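Local atomic coordinates of acetaldehyde dehydrogenase (Acetylating) (Geobacillus thermoglucosidasius, PDB entry 5J78), a protein that probably catalyses the reversible NAD-dependent, CoA-acylating oxidation of acetaldehyde to acetyl-CoA. Residues G74-M79 against T173-R178; S145-K150 against R178-A183; V244-H249 against Q259-S264. All blocks are in the same frame, centred on the assembly; numbering follows the deposited sequence.

Contact 1 of 3, residues G74-M79 against T173-R178; sequences GRLAAM and TAEAAR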
ATOM      1  N   GLY A  74      18.863  29.017 -27.497  1.00 25.80           N
ATOM      2  CA  GLY A  74      18.565  30.294 -26.852  1.00 19.73           C
ATOM      3  C   GLY A  74      17.090  30.413 -26.487  1.00 20.35           C
ATOM      4  O   GLY A  74      16.734  30.854 -25.400  1.00 20.98           O
ATOM      5  N   ARG A  75      16.225  29.976 -27.387  1.00 20.50           N
ATOM      6  CA  ARG A  75      14.795  30.105 -27.144  1.00 23.97           C
ATOM      7  C   ARG A  75      14.333  29.192 -26.004  1.00 20.55           C
ATOM      8  O   ARG A  75      13.539  29.609 -25.159  1.00 14.10           O
ATOM      9  CB  ARG A  75      14.001  29.829 -28.425  1.00 22.83           C
ATOM     10  CG  ARG A  75      13.842  31.077 -29.321  1.00 32.90           C
ATOM     11  CD  ARG A  75      12.997  30.839 -30.546  1.00 30.61           C
ATOM     12  NE  ARG A  75      13.737  30.124 -31.576  1.00 25.70           N
ATOM     13  CZ  ARG A  75      14.658  30.676 -32.353  1.00 32.17           C
ATOM     14  NH1 ARG A  75      14.966  31.964 -32.237  1.00 36.10           N
ATOM     15  NH2 ARG A  75      15.278  29.933 -33.247  1.00 33.76           N
ATOM     16  N   LEU A  76      14.844  27.963 -25.968  1.00 20.07           N
ATOM     17  CA  LEU A  76      14.561  27.074 -24.849  1.00 21.88           C
ATOM     18  C   LEU A  76      15.156  27.636 -23.568  1.00 15.29           C
ATOM     19  O   LEU A  76      14.534  27.567 -22.508  1.00 20.86           O
ATOM     20  CB  LEU A  76      15.108  25.667 -25.103  1.00 19.70           C
ATOM     21  CG  LEU A  76      14.440  24.934 -26.272  1.00 26.04           C
ATOM     22  CD1 LEU A  76      15.175  23.649 -26.663  1.00 23.64           C
ATOM     23  CD2 LEU A  76      13.004  24.599 -25.911  1.00 20.60           C
ATOM     24  N   ALA A  77      16.375  28.161 -23.647  1.00 19.50           N
ATOM     25  CA  ALA A  77      16.981  28.754 -22.473  1.00 18.23           C
ATOM     26  C   ALA A  77      16.039  29.811 -21.867  1.00 22.41           C
ATOM     27  O   ALA A  77      15.784  29.807 -20.656  1.00 15.65           O
ATOM     28  CB  ALA A  77      18.344  29.366 -22.814  1.00 21.27           C
ATOM     29  N   ALA A  78      15.499  30.688 -22.718  1.00 26.46           N
ATOM     30  CA  ALA A  78      14.659  31.801 -22.260  1.00 22.72           C
ATOM     31  C   ALA A  78      13.368  31.304 -21.619  1.00 20.73           C
ATOM     32  O   ALA A  78      12.970  31.780 -20.558  1.00 21.36           O
ATOM     33  CB  ALA A  78      14.343  32.746 -23.435  1.00 27.87           C
ATOM     34  N   MET A  79      12.718  30.344 -22.258  1.00 16.28           N
ATOM     35  CA  MET A  79      11.528  29.736 -21.668  1.00 21.98           C
ATOM     36  C   MET A  79      11.800  29.161 -20.278  1.00 21.35           C
ATOM     37  O   MET A  79      10.993  29.322 -19.361  1.00 17.79           O
ATOM     38  CB  MET A  79      10.978  28.634 -22.577  1.00 21.87           C
ATOM     39  CG  MET A  79      10.309  29.138 -23.835  1.00 38.74           C
ATOM     40  SD  MET A  79       9.663  27.777 -24.835  1.00 33.56           S
ATOM     41  CE  MET A  79       8.253  27.333 -23.827  1.00 30.35           C
ATOM     42  N   THR A 173       9.809  22.231 -20.825  1.00 24.25           N
ATOM     43  CA  THR A 173      10.115  20.802 -21.031  1.00 18.95           C
ATOM     44  C   THR A 173       9.335  20.249 -22.243  1.00 19.68           C
ATOM     45  O   THR A 173       9.909  19.618 -23.130  1.00 15.66           O
ATOM     46  CB  THR A 173       9.800  19.955 -19.744  1.00 14.91           C
ATOM     47  OG1 THR A 173      10.506  20.502 -18.623  1.00 14.87           O
ATOM     48  CG2 THR A 173      10.240  18.488 -19.911  1.00 17.95           C
ATOM     49  N   ALA A 174       8.031  20.493 -22.284  1.00 15.33           N
ATOM     50  CA  ALA A 174       7.227  20.063 -23.414  1.00 17.31           C
ATOM     51  C   ALA A 174       7.676  20.718 -24.727  1.00 17.58           C
ATOM     52  O   ALA A 174       7.639  20.074 -25.769  1.00 20.55           O
ATOM     53  CB  ALA A 174       5.751  20.349 -23.148  1.00 21.86           C
ATOM     54  N   GLU A 175       8.111  21.976 -24.699  1.00 22.75           N
ATOM     55  CA  GLU A 175       8.550  22.639 -25.935  1.00 17.55           C
ATOM     56  C   GLU A 175       9.838  21.986 -26.441  1.00 20.63           C
ATOM     57  O   GLU A 175       9.998  21.768 -27.646  1.00 22.49           O
ATOM     58  CB  GLU A 175       8.743  24.161 -25.720  1.00 22.17           C
ATOM     59  CG  GLU A 175       9.292  24.964 -26.940  1.00 23.05           C
ATOM     60  CD  GLU A 175       8.462  24.845 -28.224  1.00 27.83           C
ATOM     61  OE1 GLU A 175       7.295  24.400 -28.184  1.00 22.05           O
ATOM     62  OE2 GLU A 175       8.985  25.214 -29.298  1.00 34.66           O
ATOM     63  N   ALA A 176      10.733  21.631 -25.522  1.00 18.90           N
ATOM     64  CA  ALA A 176      11.970  20.959 -25.895  1.00 16.99           C
ATOM     65  C   ALA A 176      11.680  19.598 -26.535  1.00 18.00           C
ATOM     66  O   ALA A 176      12.287  19.241 -27.543  1.00 16.44           O
ATOM     67  CB  ALA A 176      12.871  20.801 -24.685  1.00 27.27           C
ATOM     68  N   ALA A 177      10.749  18.844 -25.960  1.00 14.69           N
ATOM     69  CA  ALA A 177      10.326  17.578 -26.562  1.00 20.33           C
ATOM     70  C   ALA A 177       9.674  17.756 -27.958  1.00 24.76           C
ATOM     71  O   ALA A 177       9.937  16.975 -28.875  1.00 16.29           O
ATOM     72  CB  ALA A 177       9.360  16.852 -25.618  1.00 18.13           C
ATOM     73  N   ARG A 178       8.829  18.778 -28.081  0.51 20.07           N
ATOM     74  CA  ARG A 178       8.157  19.122 -29.328  0.51 18.69           C
ATOM     75  C   ARG A 178       9.191  19.365 -30.432  0.51 19.95           C
ATOM     76  O   ARG A 178       9.085  18.835 -31.533  0.51 18.49           O
ATOM     77  CB  ARG A 178       7.292  20.375 -29.113  0.51 24.27           C
ATOM     78  CG  ARG A 178       5.992  20.455 -29.896  0.51 29.06           C
ATOM     79  CD  ARG A 178       5.107  21.615 -29.369  0.51 22.31           C
ATOM     80  NE  ARG A 178       4.318  21.218 -28.195  0.51 21.85           N
ATOM     81  CZ  ARG A 178       4.324  21.819 -27.007  0.51 19.09           C
ATOM     82  NH1 ARG A 178       5.084  22.898 -26.767  0.51 17.86           N
ATOM     83  NH2 ARG A 178       3.547  21.332 -26.046  0.51 24.69           N
TER
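The apolar part of this contact rests on L76 and M79, which reach from one helix to E175 and A176 on the other. CD2 of L76 lies against the backbone of the facing helix, 3.8 Å from A176 N, and its neighbouring branch CD1 comes within 4.2 Å of A176 CB. The same CD2 also meets E175 CG at 3.9 Å, so a single methyl spans two consecutive residues. M79 crosses the side chain of E175 at about a right angle. Its SD is 3.5 Å from E175 CG, and CE lies alongside the same chain, 3.7 Å from E175 CB. The glutamate thus offers its methylenes to the thioether and leucine.

The polar part belongs to one helix alone. E175 extends its CG opposite the backbone N (chi1 176°), which carries it toward M79, and then bends at chi2 (57°). OE1 forms a salt bridge with R178 NH1 at 3.0 Å; the arginine has two deposited conformers, and the bridge is described for one of them. With an alanine in place of E175, M79 SD would probably lose its methylene support and R178 its carboxylate partner.

The short helix segments run nearly antiparallel (162°) with their axes 10.0 Å apart, and A176 CB faces the L76 methyls. Helix 89-107 also packs on helix 55-84, through L76 and A77, while helix 143-156 receives T173 and A176 through V147. T173 and A177 of helix 170-186 pack on strands 160-165 and 194-196.

Contact 2 of 3, residues S145-K150 against R178-A183; sequences STVIFK and RIMQEA. With ACT (acetate ion), chain I.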
ATOM      1  N   SER A 145      17.774  21.138 -21.351  1.00 15.00           N
ATOM      2  CA  SER A 145      19.008  20.449 -21.710  1.00 16.71           C
ATOM      3  C   SER A 145      18.929  18.946 -21.457  1.00 17.53           C
ATOM      4  O   SER A 145      19.514  18.162 -22.222  1.00 15.76           O
ATOM      5  CB  SER A 145      20.206  21.016 -20.953  1.00 15.61           C
ATOM      6  OG  SER A 145      20.009  21.019 -19.556  1.00 19.33           O
ATOM      7  N   THR A 146      18.197  18.548 -20.410  1.00 15.92           N
ATOM      8  CA  THR A 146      18.059  17.123 -20.057  1.00 18.19           C
ATOM      9  C   THR A 146      17.165  16.407 -21.080  1.00 17.52           C
ATOM     10  O   THR A 146      17.364  15.219 -21.403  1.00 16.43           O
ATOM     11  CB  THR A 146      17.485  16.934 -18.631  1.00 11.27           C
ATOM     12  OG1 THR A 146      18.320  17.601 -17.671  1.00 14.11           O
ATOM     13  CG2 THR A 146      17.423  15.441 -18.248  1.00 18.52           C
ATOM     14  N   VAL A 147      16.175  17.129 -21.581  1.00 13.25           N
ATOM     15  CA  VAL A 147      15.307  16.616 -22.622  1.00  9.77           C
ATOM     16  C   VAL A 147      16.108  16.366 -23.880  1.00 15.34           C
ATOM     17  O   VAL A 147      15.957  15.312 -24.525  1.00 18.86           O
ATOM     18  CB  VAL A 147      14.150  17.581 -22.946  1.00 20.07           C
ATOM     19  CG1 VAL A 147      13.503  17.229 -24.274  1.00 18.32           C
ATOM     20  CG2 VAL A 147      13.134  17.568 -21.832  1.00 24.67           C
ATOM     21  N   ILE A 148      16.942  17.338 -24.242  1.00 13.73           N
ATOM     22  CA  ILE A 148      17.766  17.221 -25.442  1.00 18.17           C
ATOM     23  C   ILE A 148      18.695  16.014 -25.295  1.00 15.73           C
ATOM     24  O   ILE A 148      18.764  15.153 -26.171  1.00 16.56           O
ATOM     25  CB  ILE A 148      18.576  18.503 -25.674  1.00 19.12           C
ATOM     26  CG1 ILE A 148      17.642  19.668 -26.042  1.00 27.95           C
ATOM     27  CG2 ILE A 148      19.622  18.296 -26.763  1.00 19.58           C
ATOM     28  CD1 ILE A 148      18.265  21.017 -25.876  1.00 16.96           C
ATOM     29  N   PHE A 149      19.392  15.965 -24.166  1.00 17.01           N
ATOM     30  CA  PHE A 149      20.335  14.890 -23.853  1.00 17.84           C
ATOM     31  C   PHE A 149      19.654  13.515 -23.923  1.00 19.38           C
ATOM     32  O   PHE A 149      20.104  12.631 -24.651  1.00 16.24           O
ATOM     33  CB  PHE A 149      20.957  15.165 -22.469  1.00 15.20           C
ATOM     34  CG  PHE A 149      21.365  13.932 -21.717  1.00 13.73           C
ATOM     35  CD1 PHE A 149      22.451  13.153 -22.139  1.00 15.87           C
ATOM     36  CD2 PHE A 149      20.677  13.554 -20.576  1.00 15.13           C
ATOM     37  CE1 PHE A 149      22.815  11.997 -21.437  1.00 17.69           C
ATOM     38  CE2 PHE A 149      21.032  12.402 -19.877  1.00 16.56           C
ATOM     39  CZ  PHE A 149      22.102  11.622 -20.311  1.00 14.58           C
ATOM     40  N   LYS A 150      18.536  13.360 -23.217  1.00 20.85           N
ATOM     41  CA  LYS A 150      17.837  12.075 -23.165  1.00 14.86           C
ATOM     42  C   LYS A 150      17.207  11.676 -24.494  1.00 22.70           C
ATOM     43  O   LYS A 150      17.186  10.488 -24.857  1.00 13.50           O
ATOM     44  CB  LYS A 150      16.772  12.102 -22.065  1.00 14.97           C
ATOM     45  CG  LYS A 150      17.381  12.078 -20.680  1.00 13.62           C
ATOM     46  CD  LYS A 150      16.335  11.963 -19.573  1.00 15.29           C
ATOM     47  CE  LYS A 150      17.026  11.837 -18.220  1.00 21.76           C
ATOM     48  NZ  LYS A 150      16.085  11.785 -17.068  1.00 20.06           N
ATOM     49  N   ARG A 178       8.829  18.778 -28.081  0.51 20.07           N
ATOM     50  CA  ARG A 178       8.157  19.122 -29.328  0.51 18.69           C
ATOM     51  C   ARG A 178       9.191  19.365 -30.432  0.51 19.95           C
ATOM     52  O   ARG A 178       9.085  18.835 -31.533  0.51 18.49           O
ATOM     53  CB  ARG A 178       7.292  20.375 -29.113  0.51 24.27           C
ATOM     54  CG  ARG A 178       5.992  20.455 -29.896  0.51 29.06           C
ATOM     55  CD  ARG A 178       5.107  21.615 -29.369  0.51 22.31           C
ATOM     56  NE  ARG A 178       4.318  21.218 -28.195  0.51 21.85           N
ATOM     57  CZ  ARG A 178       4.324  21.819 -27.007  0.51 19.09           C
ATOM     58  NH1 ARG A 178       5.084  22.898 -26.767  0.51 17.86           N
ATOM     59  NH2 ARG A 178       3.547  21.332 -26.046  0.51 24.69           N
ATOM     60  N   ILE A 179      10.204  20.159 -30.108  1.00 22.92           N
ATOM     61  CA  ILE A 179      11.268  20.479 -31.041  1.00 19.90           C
ATOM     62  C   ILE A 179      12.078  19.228 -31.421  1.00 23.15           C
ATOM     63  O   ILE A 179      12.434  19.059 -32.580  1.00 18.79           O
ATOM     64  CB  ILE A 179      12.193  21.558 -30.453  1.00 18.19           C
ATOM     65  CG1 ILE A 179      11.490  22.921 -30.488  1.00 24.60           C
ATOM     66  CG2 ILE A 179      13.489  21.677 -31.245  1.00 23.39           C
ATOM     67  CD1 ILE A 179      12.118  23.938 -29.586  1.00 37.09           C
ATOM     68  N   MET A 180      12.358  18.353 -30.458  1.00 24.86           N
ATOM     69  CA  MET A 180      13.052  17.094 -30.755  1.00 21.29           C
ATOM     70  C   MET A 180      12.248  16.198 -31.725  1.00 19.28           C
ATOM     71  O   MET A 180      12.812  15.642 -32.673  1.00 17.69           O
ATOM     72  CB  MET A 180      13.359  16.346 -29.449  1.00 17.34           C
ATOM     73  CG  MET A 180      14.475  16.966 -28.586  1.00 19.16           C
ATOM     74  SD  MET A 180      16.017  17.402 -29.452  1.00 24.23           S
ATOM     75  CE  MET A 180      15.659  19.056 -29.966  1.00 31.28           C
ATOM     76  N   GLN A 181      10.937  16.068 -31.497  1.00 18.24           N
ATOM     77  CA  GLN A 181      10.078  15.220 -32.336  1.00 20.68           C
ATOM     78  C   GLN A 181       9.933  15.768 -33.754  1.00 26.29           C
ATOM     79  O   GLN A 181       9.934  15.013 -34.725  1.00 14.96           O
ATOM     80  CB  GLN A 181       8.694  15.070 -31.696  1.00 19.60           C
ATOM     81  CG  GLN A 181       7.660  14.415 -32.568  1.00 18.53           C
ATOM     82  CD  GLN A 181       7.959  12.940 -32.785  1.00 29.33           C
ATOM     83  OE1 GLN A 181       8.684  12.317 -31.999  1.00 26.14           O
ATOM     84  NE2 GLN A 181       7.407  12.375 -33.853  1.00 19.00           N
ATOM     85  N   GLU A 182       9.779  17.080 -33.874  1.00 18.47           N
ATOM     86  CA  GLU A 182       9.646  17.701 -35.194  1.00 20.30           C
ATOM     87  C   GLU A 182      10.930  17.552 -35.996  1.00 20.72           C
ATOM     88  O   GLU A 182      10.887  17.256 -37.184  1.00 24.75           O
ATOM     89  CB  GLU A 182       9.259  19.178 -35.056  1.00 25.68           C
ATOM     90  CG  GLU A 182       7.810  19.314 -34.651  1.00 50.65           C
ATOM     91  CD  GLU A 182       7.374  20.733 -34.358  1.00 63.83           C
ATOM     92  OE1 GLU A 182       8.217  21.662 -34.448  1.00 52.68           O
ATOM     93  OE2 GLU A 182       6.170  20.902 -34.037  1.00 49.08           O
ATOM     94  N   ALA A 183      12.072  17.757 -35.344  1.00 20.49           N
ATOM     95  CA  ALA A 183      13.370  17.515 -35.979  1.00 22.71           C
ATOM     96  C   ALA A 183      13.520  16.054 -36.430  1.00 24.74           C
ATOM     97  O   ALA A 183      14.058  15.770 -37.495  1.00 20.85           O
ATOM     98  CB  ALA A 183      14.489  17.888 -35.020  1.00 20.30           C
TER
HETATM   99  C   ACT I1005      18.421  24.184 -18.883  1.00 11.09           C
HETATM  100  O   ACT I1005      18.572  24.569 -17.709  1.00 26.46           O
HETATM  101  OXT ACT I1005      18.305  22.984 -19.075  1.00 14.21           O
HETATM  102  CH3 ACT I1005      18.429  25.133 -20.038  1.00 49.64           C
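No ring or amide takes part where V147 and I148 meet M180; the flat group beside them is an acetate, probably from the crystallisation liquor, held at S145 through one oxygen. This oxygen, OXT, takes both bonds from the residue: S145 OG donates to it at 2.6 Å, and S145 N donates at 3.0 Å along a nearly straight line (164°). The hydroxyl sits between the backbone N and the carbonyl carbon (chi1 54°), a rotation that brings OG and the amide to the same oxygen. K92 NZ and K95 NZ of helix 89-107 also bond to the ion, and its place at the first turn of helix 143-156 would be expected to suit a negative charge.

Across the helices the contact is wholly apolar and fairly loose. M180 has by far the largest share of the buried surface, and its chain turns at chi2 (-48°) on its way to I148. SD lies 4.4 Å from I148 CG1 and comes equally near I148 CA, so the sulfur rests beside both backbone and side chain. Nearer the backbone, M180 CG meets V147 CG1, also at 4.4 Å. V147 and I148 therefore touch different parts of the M180 side chain.

Other packing closes the surroundings: I148 reaches A69 of helix 55-84, and V147 touches I138 of strand 124-138. Helix 143-156 links strands 124-138 and 160-165, and helix 170-186 links 160-165 to 194-196, all parallel neighbours. Two helices of successive beta-alpha-beta crossovers, packed side by side, are characteristic of the Rossmann-type cofactor-binding domain of aldehyde dehydrogenases.

Contact 3 of 3, residues V244-H249 against Q259-S264; sequences VPVYIH and QLIIQS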
ATOM      1  N   VAL A 244      29.126  18.848  -3.388  1.00 22.13           N
ATOM      2  CA  VAL A 244      30.505  18.641  -3.821  1.00 21.16           C
ATOM      3  C   VAL A 244      31.540  19.444  -3.035  1.00 21.25           C
ATOM      4  O   VAL A 244      31.524  20.675  -3.064  1.00 22.68           O
ATOM      5  CB  VAL A 244      30.659  18.995  -5.289  1.00 21.89           C
ATOM      6  CG1 VAL A 244      32.121  18.836  -5.741  1.00 26.17           C
ATOM      7  CG2 VAL A 244      29.721  18.139  -6.133  1.00 18.22           C
ATOM      8  N   PRO A 245      32.453  18.739  -2.341  1.00 23.77           N
ATOM      9  CA  PRO A 245      33.564  19.407  -1.667  1.00 19.05           C
ATOM     10  C   PRO A 245      34.760  19.506  -2.588  1.00 21.89           C
ATOM     11  O   PRO A 245      35.016  18.554  -3.327  1.00 17.79           O
ATOM     12  CB  PRO A 245      33.842  18.492  -0.479  1.00 24.42           C
ATOM     13  CG  PRO A 245      33.540  17.112  -1.026  1.00 25.09           C
ATOM     14  CD  PRO A 245      32.373  17.307  -1.971  1.00 28.19           C
ATOM     15  N   VAL A 246      35.472  20.631  -2.552  1.00 19.13           N
ATOM     16  CA  VAL A 246      36.647  20.816  -3.391  1.00 22.04           C
ATOM     17  C   VAL A 246      37.830  21.249  -2.535  1.00 26.40           C
ATOM     18  O   VAL A 246      37.752  22.220  -1.773  1.00 26.85           O
ATOM     19  CB  VAL A 246      36.391  21.845  -4.521  1.00 23.95           C
ATOM     20  CG1 VAL A 246      37.637  22.027  -5.391  1.00 22.80           C
ATOM     21  CG2 VAL A 246      35.252  21.390  -5.374  1.00 25.65           C
ATOM     22  N   TYR A 247      38.921  20.499  -2.670  1.00 24.32           N
ATOM     23  CA  TYR A 247      40.162  20.722  -1.906  1.00 22.54           C
ATOM     24  C   TYR A 247      41.134  21.563  -2.717  1.00 23.77           C
ATOM     25  O   TYR A 247      41.478  21.190  -3.839  1.00 25.52           O
ATOM     26  CB  TYR A 247      40.796  19.373  -1.546  1.00 28.40           C
ATOM     27  CG  TYR A 247      42.109  19.404  -0.791  1.00 35.42           C
ATOM     28  CD1 TYR A 247      42.356  20.348   0.206  1.00 35.34           C
ATOM     29  CD2 TYR A 247      43.101  18.454  -1.052  1.00 27.98           C
ATOM     30  CE1 TYR A 247      43.570  20.359   0.904  1.00 28.41           C
ATOM     31  CE2 TYR A 247      44.307  18.458  -0.360  1.00 33.19           C
ATOM     32  CZ  TYR A 247      44.532  19.411   0.620  1.00 36.37           C
ATOM     33  OH  TYR A 247      45.726  19.410   1.306  1.00 43.46           O
ATOM     34  N   ILE A 248      41.562  22.704  -2.171  1.00 20.72           N
ATOM     35  CA  ILE A 248      42.654  23.465  -2.783  1.00 34.21           C
ATOM     36  C   ILE A 248      43.897  23.215  -1.938  1.00 23.33           C
ATOM     37  O   ILE A 248      44.014  23.694  -0.814  1.00 25.31           O
ATOM     38  CB  ILE A 248      42.374  24.988  -2.892  1.00 28.20           C
ATOM     39  CG1 ILE A 248      41.021  25.248  -3.561  1.00 30.17           C
ATOM     40  CG2 ILE A 248      43.498  25.675  -3.704  1.00 20.09           C
ATOM     41  CD1 ILE A 248      40.589  26.723  -3.591  1.00 24.83           C
ATOM     42  N   HIS A 249      44.805  22.429  -2.497  1.00 35.47           N
ATOM     43  CA  HIS A 249      46.054  22.065  -1.835  1.00 33.53           C
ATOM     44  C   HIS A 249      47.084  23.183  -2.034  1.00 36.53           C
ATOM     45  O   HIS A 249      47.029  23.904  -3.035  1.00 25.12           O
ATOM     46  CB  HIS A 249      46.552  20.741  -2.413  1.00 29.71           C
ATOM     47  CG  HIS A 249      47.904  20.324  -1.934  1.00 32.93           C
ATOM     48  ND1 HIS A 249      49.011  20.325  -2.757  1.00 31.25           N
ATOM     49  CD2 HIS A 249      48.323  19.856  -0.735  1.00 27.81           C
ATOM     50  CE1 HIS A 249      50.059  19.898  -2.076  1.00 37.60           C
ATOM     51  NE2 HIS A 249      49.667  19.597  -0.852  1.00 31.48           N
ATOM     52  N   GLN A 259      39.518  30.787 -10.580  1.00 24.28           N
ATOM     53  CA  GLN A 259      38.819  31.055 -11.825  1.00 26.60           C
ATOM     54  C   GLN A 259      37.971  29.861 -12.266  1.00 26.34           C
ATOM     55  O   GLN A 259      36.813  30.024 -12.669  1.00 23.04           O
ATOM     56  CB  GLN A 259      39.825  31.428 -12.916  1.00 28.06           C
ATOM     57  CG  GLN A 259      39.210  31.849 -14.236  1.00 36.30           C
ATOM     58  CD  GLN A 259      38.804  30.674 -15.112  1.00 57.24           C
ATOM     59  OE1 GLN A 259      39.603  29.769 -15.371  1.00 60.69           O
ATOM     60  NE2 GLN A 259      37.552  30.681 -15.571  1.00 60.39           N
ATOM     61  N   LEU A 260      38.537  28.662 -12.208  1.00 28.22           N
ATOM     62  CA  LEU A 260      37.788  27.474 -12.611  1.00 22.78           C
ATOM     63  C   LEU A 260      36.587  27.273 -11.678  1.00 21.63           C
ATOM     64  O   LEU A 260      35.481  26.963 -12.142  1.00 22.63           O
ATOM     65  CB  LEU A 260      38.691  26.227 -12.618  1.00 24.83           C
ATOM     66  CG  LEU A 260      39.765  26.200 -13.710  1.00 21.38           C
ATOM     67  CD1 LEU A 260      40.908  25.233 -13.380  1.00 17.78           C
ATOM     68  CD2 LEU A 260      39.155  25.875 -15.056  1.00 24.65           C
ATOM     69  N   ILE A 261      36.802  27.492 -10.379  1.00 22.10           N
ATOM     70  CA  ILE A 261      35.762  27.292  -9.369  1.00 17.02           C
ATOM     71  C   ILE A 261      34.619  28.302  -9.511  1.00 28.63           C
ATOM     72  O   ILE A 261      33.444  27.939  -9.424  1.00 22.01           O
ATOM     73  CB  ILE A 261      36.349  27.383  -7.946  1.00 18.57           C
ATOM     74  CG1 ILE A 261      37.181  26.130  -7.635  1.00 23.50           C
ATOM     75  CG2 ILE A 261      35.242  27.505  -6.911  1.00 19.09           C
ATOM     76  CD1 ILE A 261      38.097  26.294  -6.415  1.00 19.50           C
ATOM     77  N   ILE A 262      34.953  29.567  -9.751  1.00 19.36           N
ATOM     78  CA  ILE A 262      33.925  30.603  -9.844  1.00 23.61           C
ATOM     79  C   ILE A 262      33.128  30.420 -11.122  1.00 22.07           C
ATOM     80  O   ILE A 262      31.901  30.538 -11.121  1.00 22.49           O
ATOM     81  CB  ILE A 262      34.538  32.032  -9.781  1.00 25.63           C
ATOM     82  CG1 ILE A 262      34.966  32.339  -8.353  1.00 26.32           C
ATOM     83  CG2 ILE A 262      33.534  33.072 -10.244  1.00 23.22           C
ATOM     84  CD1 ILE A 262      35.753  33.679  -8.180  1.00 23.68           C
ATOM     85  N   GLN A 263      33.811  30.106 -12.212  1.00 17.89           N
ATOM     86  CA  GLN A 263      33.099  29.858 -13.452  1.00 21.86           C
ATOM     87  C   GLN A 263      32.102  28.690 -13.292  1.00 28.52           C
ATOM     88  O   GLN A 263      30.965  28.759 -13.761  1.00 19.58           O
ATOM     89  CB  GLN A 263      34.076  29.560 -14.593  1.00 23.79           C
ATOM     90  CG  GLN A 263      33.394  29.591 -15.964  1.00 34.16           C
ATOM     91  CD  GLN A 263      34.293  29.136 -17.106  1.00 51.36           C
ATOM     92  OE1 GLN A 263      35.433  28.704 -16.900  1.00 57.42           O
ATOM     93  NE2 GLN A 263      33.771  29.224 -18.321  1.00 38.41           N
ATOM     94  N   SER A 264      32.539  27.631 -12.623  1.00 24.49           N
ATOM     95  CA  SER A 264      31.718  26.441 -12.425  1.00 17.59           C
ATOM     96  C   SER A 264      30.578  26.700 -11.444  1.00 20.89           C
ATOM     97  O   SER A 264      29.433  26.312 -11.698  1.00 18.35           O
ATOM     98  CB  SER A 264      32.587  25.272 -11.924  1.00 23.38           C
ATOM     99  OG  SER A 264      31.794  24.224 -11.405  1.00 22.81           O
TER
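I261 gives up the most surface here, more than I248 and V246 individually, because it alone represents the helix against two residues of the strand. Its CG1 stands beside the backbone N and chi2 is extended (165°), so CD1 is carried out to the strand as the leading atom. There it meets I248 CD1 tip to tip at 3.8 Å, the two side chains crossing obliquely. The second touch is looser: V246 CG1 lies 4.4 Å from the same CD1. I261 thus lodges its terminal methyl against V246 and I248, two alternate strand residues that point to the helix, and no polar atom is involved in these touches.

Y247, between them, points to the opposite side of the strand, where its ring meets that of Y409 and its OH bonds to D282. On the helix side, I261 also packs on L279 of strand 276-282 and H399 of strand 395-399, the strands flanking 244-248, so the isoleucine spans three strands.

The glutamines of the helix take no part in this apolar seam. Q259 NE2 donates to Q263 OE1, one turn further on, at 3.2 Å; the donor stands well above the carbonyl plane, 52° out of it. Q263 NE2 in turn bonds to M473 O of the second subunit, and L260 packs on E472 of that subunit.

Strand 244-248, helix 254-265 and strand 276-282 form a beta-alpha-beta crossover between parallel neighbours within a seven-stranded sheet. Such an open alpha/beta sheet fits the catalytic domain of aldehyde dehydrogenases; C273, deposited as 3-sulfinoalanine, falls in the connection from helix to second strand.

In the fold
Contacts 1 and 2 share helix 170-186 and lie with their centres 9 Å apart. They are directly joined: V147 of contact 2 packs on A176 and A177 of contact 1, and L76 CD2 touches I179 CD1 at 3.8 Å. Contact 1, partly buried, combines apolar packing with a charged side chain, whereas contact 2 is buried and apolar between its helices. Contact 3, about 30 Å from contact 1 between centres, is likewise buried and apolar, but sets a helix on a strand of the other large sheet rather than helix on helix. Of the three, contact 3 alone has a second subunit within reach.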